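Local atomic coordinates of beta-fructofuranosidase (Bifidobacterium adolescentis, PDB entry 6NOB), a protein that probably hydrolyses terminal beta-fructofuranoside linkages, such as that of sucrose, as a glycoside hydrolase of family 32. Residues N28-I41 and A58-L72. Numbering follows the deposited sequence.
Sequences NAVVTVADGNGVAI and AVPQKSTVTVAASGL
Val31 and Val33 meet Val67 and Val65 on the inner face of an antiparallel strand pair, 30-34 with 64-70. The two gamma branches of Val31 part. CG1 is anti to the backbone N (chi1 -171°) and lies 4.0 Å from CG1 of Val67, the two side chains slanting across each other. CG2 turns the other way and sits 3.7 Å from CD2 of Leu72, which reaches in from the start of strand 72-80 in the facing sheet and crosses it at about a right angle. The same Leu72 methyl also touches CB of Ala29. Further along, CG1 of Val33 rests 3.7 Å from CB of Val65. Val65 is shared: its CG1 is met by CD1 of Ile41 at 3.7 Å, again nearly at a right angle. CD1 of Ile41 also points at the ring of Pro60, 4.0 Å from its CD. On the other face, OG1 of Thr32 lies 3.4 Å from CB of Ala68. Six backbone hydrogen bonds join Val30 with Ser70, Thr32 with Ala68 and Ala34 with Thr66, two per pair. A type I turn from Asp35 to Gly38 follows strand 30-34, and Asp35 OD1 accepts Val39 N at 2.7 Å. The pair forms the centre of a four-stranded antiparallel sheet, with strand 5-10 beside 64-70 and strand 40-45 beside 30-34. Leu17 and Leu19 of strand 16-23 and Phe55 and Ile57 of strand 52-58 cover the valine face, so two sheets pack as a beta sandwich.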
# COMPACT_ATOMS: atom_id res chain seq x y z
N ASN A 28 36.70 7.19 8.99
CA ASN A 28 35.88 8.35 8.68
C ASN A 28 35.04 8.11 7.42
O ASN A 28 35.57 7.72 6.38
CB ASN A 28 36.76 9.58 8.49
CG ASN A 28 36.84 10.44 9.73
OD1 ASN A 28 35.91 10.47 10.54
ND2 ASN A 28 37.95 11.15 9.90
N ALA A 29 33.74 8.34 7.54
CA ALA A 29 32.81 8.31 6.41
C ALA A 29 32.39 9.74 6.10
O ALA A 29 31.74 10.39 6.92
CB ALA A 29 31.60 7.43 6.72
N VAL A 30 32.78 10.23 4.93
CA VAL A 30 32.67 11.64 4.59
C VAL A 30 31.95 11.82 3.26
O VAL A 30 32.07 11.00 2.34
CB VAL A 30 34.06 12.32 4.54
CG1 VAL A 30 33.93 13.83 4.44
CG2 VAL A 30 34.88 11.94 5.75
N VAL A 31 31.18 12.90 3.17
CA VAL A 31 30.63 13.41 1.92
C VAL A 31 31.08 14.85 1.76
O VAL A 31 30.99 15.64 2.71
CB VAL A 31 29.10 13.31 1.87
CG1 VAL A 31 28.60 13.63 0.47
CG2 VAL A 31 28.63 11.94 2.31
N THR A 32 31.56 15.20 0.57
CA THR A 32 31.98 16.56 0.29
C THR A 32 31.37 17.03 -1.02
O THR A 32 30.98 16.23 -1.87
CB THR A 32 33.51 16.68 0.23
OG1 THR A 32 34.04 15.66 -0.62
CG2 THR A 32 34.11 16.55 1.62
N VAL A 33 31.27 18.35 -1.15
CA VAL A 33 30.78 19.01 -2.35
C VAL A 33 31.79 20.07 -2.76
O VAL A 33 32.32 20.79 -1.90
CB VAL A 33 29.38 19.64 -2.15
CG1 VAL A 33 28.77 20.02 -3.49
CG2 VAL A 33 28.47 18.69 -1.39
N ALA A 34 32.07 20.15 -4.05
CA ALA A 34 33.01 21.13 -4.60
C ALA A 34 32.39 21.80 -5.82
O ALA A 34 31.58 21.20 -6.53
CB ALA A 34 34.34 20.48 -4.97
N ASP A 35 32.78 23.05 -6.06
CA ASP A 35 32.21 23.82 -7.16
C ASP A 35 32.87 23.41 -8.47
O ASP A 35 33.65 22.46 -8.54
CB ASP A 35 32.29 25.32 -6.87
CG ASP A 35 33.71 25.88 -7.00
OD1 ASP A 35 34.67 25.12 -7.24
OD2 ASP A 35 33.85 27.11 -6.85
N GLY A 36 32.58 24.15 -9.54
CA GLY A 36 33.07 23.79 -10.86
C GLY A 36 34.58 23.80 -10.98
O GLY A 36 35.15 23.02 -11.75
N ASN A 37 35.25 24.66 -10.22
CA ASN A 37 36.70 24.77 -10.27
C ASN A 37 37.40 23.93 -9.22
O ASN A 37 38.63 24.02 -9.09
CB ASN A 37 37.12 26.24 -10.11
CG ASN A 37 36.49 27.14 -11.15
OD1 ASN A 37 35.88 28.15 -10.81
ND2 ASN A 37 36.64 26.78 -12.42
N GLY A 38 36.67 23.11 -8.47
CA GLY A 38 37.26 22.29 -7.43
C GLY A 38 37.30 22.92 -6.06
O GLY A 38 37.84 22.31 -5.13
N VAL A 39 36.75 24.12 -5.90
CA VAL A 39 36.73 24.77 -4.59
C VAL A 39 35.69 24.08 -3.71
O VAL A 39 34.54 23.87 -4.12
CB VAL A 39 36.44 26.27 -4.73
CG1 VAL A 39 36.69 26.98 -3.41
CG2 VAL A 39 37.30 26.87 -5.84
N ALA A 40 36.09 23.73 -2.49
CA ALA A 40 35.21 23.00 -1.59
C ALA A 40 34.00 23.84 -1.21
O ALA A 40 34.13 25.03 -0.89
CB ALA A 40 35.98 22.58 -0.33
N ILE A 41 32.83 23.22 -1.25
CA ILE A 41 31.58 23.87 -0.86
C ILE A 41 31.10 23.38 0.50
O ILE A 41 30.66 24.18 1.33
CB ILE A 41 30.50 23.64 -1.94
CG1 ILE A 41 30.91 24.28 -3.27
CG2 ILE A 41 29.16 24.19 -1.48
CD1 ILE A 41 29.87 24.10 -4.36
N ALA A 58 23.45 21.77 1.92
CA ALA A 58 23.13 22.97 1.16
C ALA A 58 24.02 23.05 -0.08
O ALA A 58 25.24 22.88 0.01
CB ALA A 58 23.31 24.21 2.02
N VAL A 59 23.40 23.30 -1.23
CA VAL A 59 24.12 23.43 -2.49
C VAL A 59 23.69 24.72 -3.17
O VAL A 59 22.54 25.15 -3.00
CB VAL A 59 23.88 22.21 -3.41
CG1 VAL A 59 24.43 20.94 -2.76
CG2 VAL A 59 22.39 22.06 -3.71
N PRO A 60 24.57 25.39 -3.92
CA PRO A 60 24.17 26.62 -4.60
C PRO A 60 23.32 26.34 -5.83
O PRO A 60 23.49 25.34 -6.53
CB PRO A 60 25.51 27.25 -5.00
CG PRO A 60 26.42 26.08 -5.16
CD PRO A 60 26.00 25.10 -4.10
N GLN A 61 22.40 27.26 -6.10
CA GLN A 61 21.53 27.15 -7.26
C GLN A 61 22.31 27.38 -8.55
O GLN A 61 23.37 28.02 -8.56
CB GLN A 61 20.38 28.16 -7.17
CG GLN A 61 19.36 27.86 -6.10
CD GLN A 61 18.36 28.99 -5.94
OE1 GLN A 61 18.75 30.14 -5.68
NE2 GLN A 61 17.08 28.69 -6.09
N LYS A 62 21.78 26.84 -9.64
CA LYS A 62 22.27 27.10 -11.00
C LYS A 62 23.76 26.80 -11.12
O LYS A 62 24.52 27.55 -11.74
CB LYS A 62 21.97 28.54 -11.42
CG LYS A 62 20.49 28.87 -11.46
CD LYS A 62 20.26 30.37 -11.61
N SER A 63 24.18 25.67 -10.56
CA SER A 63 25.59 25.33 -10.49
C SER A 63 25.80 23.86 -10.77
O SER A 63 24.95 23.02 -10.46
CB SER A 63 26.20 25.69 -9.13
OG SER A 63 25.67 26.90 -8.63
N THR A 64 26.96 23.54 -11.34
CA THR A 64 27.42 22.17 -11.50
C THR A 64 28.42 21.89 -10.39
O THR A 64 29.50 22.49 -10.34
CB THR A 64 28.05 21.95 -12.87
OG1 THR A 64 27.10 22.32 -13.89
CG2 THR A 64 28.44 20.49 -13.05
N VAL A 65 28.06 20.97 -9.48
CA VAL A 65 28.88 20.65 -8.33
C VAL A 65 29.31 19.19 -8.41
O VAL A 65 28.68 18.37 -9.08
CB VAL A 65 28.14 20.92 -7.00
CG1 VAL A 65 27.74 22.38 -6.90
CG2 VAL A 65 26.92 20.02 -6.88
N THR A 66 30.40 18.88 -7.71
CA THR A 66 30.96 17.54 -7.65
C THR A 66 30.73 16.98 -6.26
O THR A 66 31.15 17.59 -5.26
CB THR A 66 32.45 17.56 -7.98
OG1 THR A 66 32.64 17.94 -9.35
CG2 THR A 66 33.07 16.20 -7.74
N VAL A 67 30.07 15.83 -6.18
CA VAL A 67 29.77 15.16 -4.92
C VAL A 67 30.71 13.98 -4.76
O VAL A 67 30.82 13.14 -5.67
CB VAL A 67 28.30 14.71 -4.86
CG1 VAL A 67 27.95 14.24 -3.45
CG2 VAL A 67 27.38 15.85 -5.29
N ALA A 68 31.39 13.91 -3.62
CA ALA A 68 32.40 12.89 -3.37
C ALA A 68 32.06 12.13 -2.10
O ALA A 68 31.75 12.73 -1.07
CB ALA A 68 33.79 13.52 -3.25
N ALA A 69 32.13 10.80 -2.18
CA ALA A 69 31.90 9.92 -1.04
C ALA A 69 33.17 9.13 -0.75
O ALA A 69 33.89 8.73 -1.66
CB ALA A 69 30.74 8.96 -1.30
N SER A 70 33.44 8.91 0.54
CA SER A 70 34.56 8.08 0.96
C SER A 70 34.21 7.48 2.30
O SER A 70 33.78 8.19 3.22
CB SER A 70 35.86 8.89 1.04
OG SER A 70 37.00 8.04 1.03
N GLY A 71 34.40 6.17 2.42
CA GLY A 71 34.02 5.45 3.62
C GLY A 71 32.54 5.16 3.74
O GLY A 71 32.11 4.64 4.78
N LEU A 72 31.75 5.49 2.72
CA LEU A 72 30.33 5.21 2.74
C LEU A 72 29.86 4.97 1.31
O LEU A 72 30.61 5.14 0.35
CB LEU A 72 29.54 6.35 3.40
CG LEU A 72 29.74 7.77 2.87
CD1 LEU A 72 28.85 8.07 1.67
CD2 LEU A 72 29.48 8.78 3.98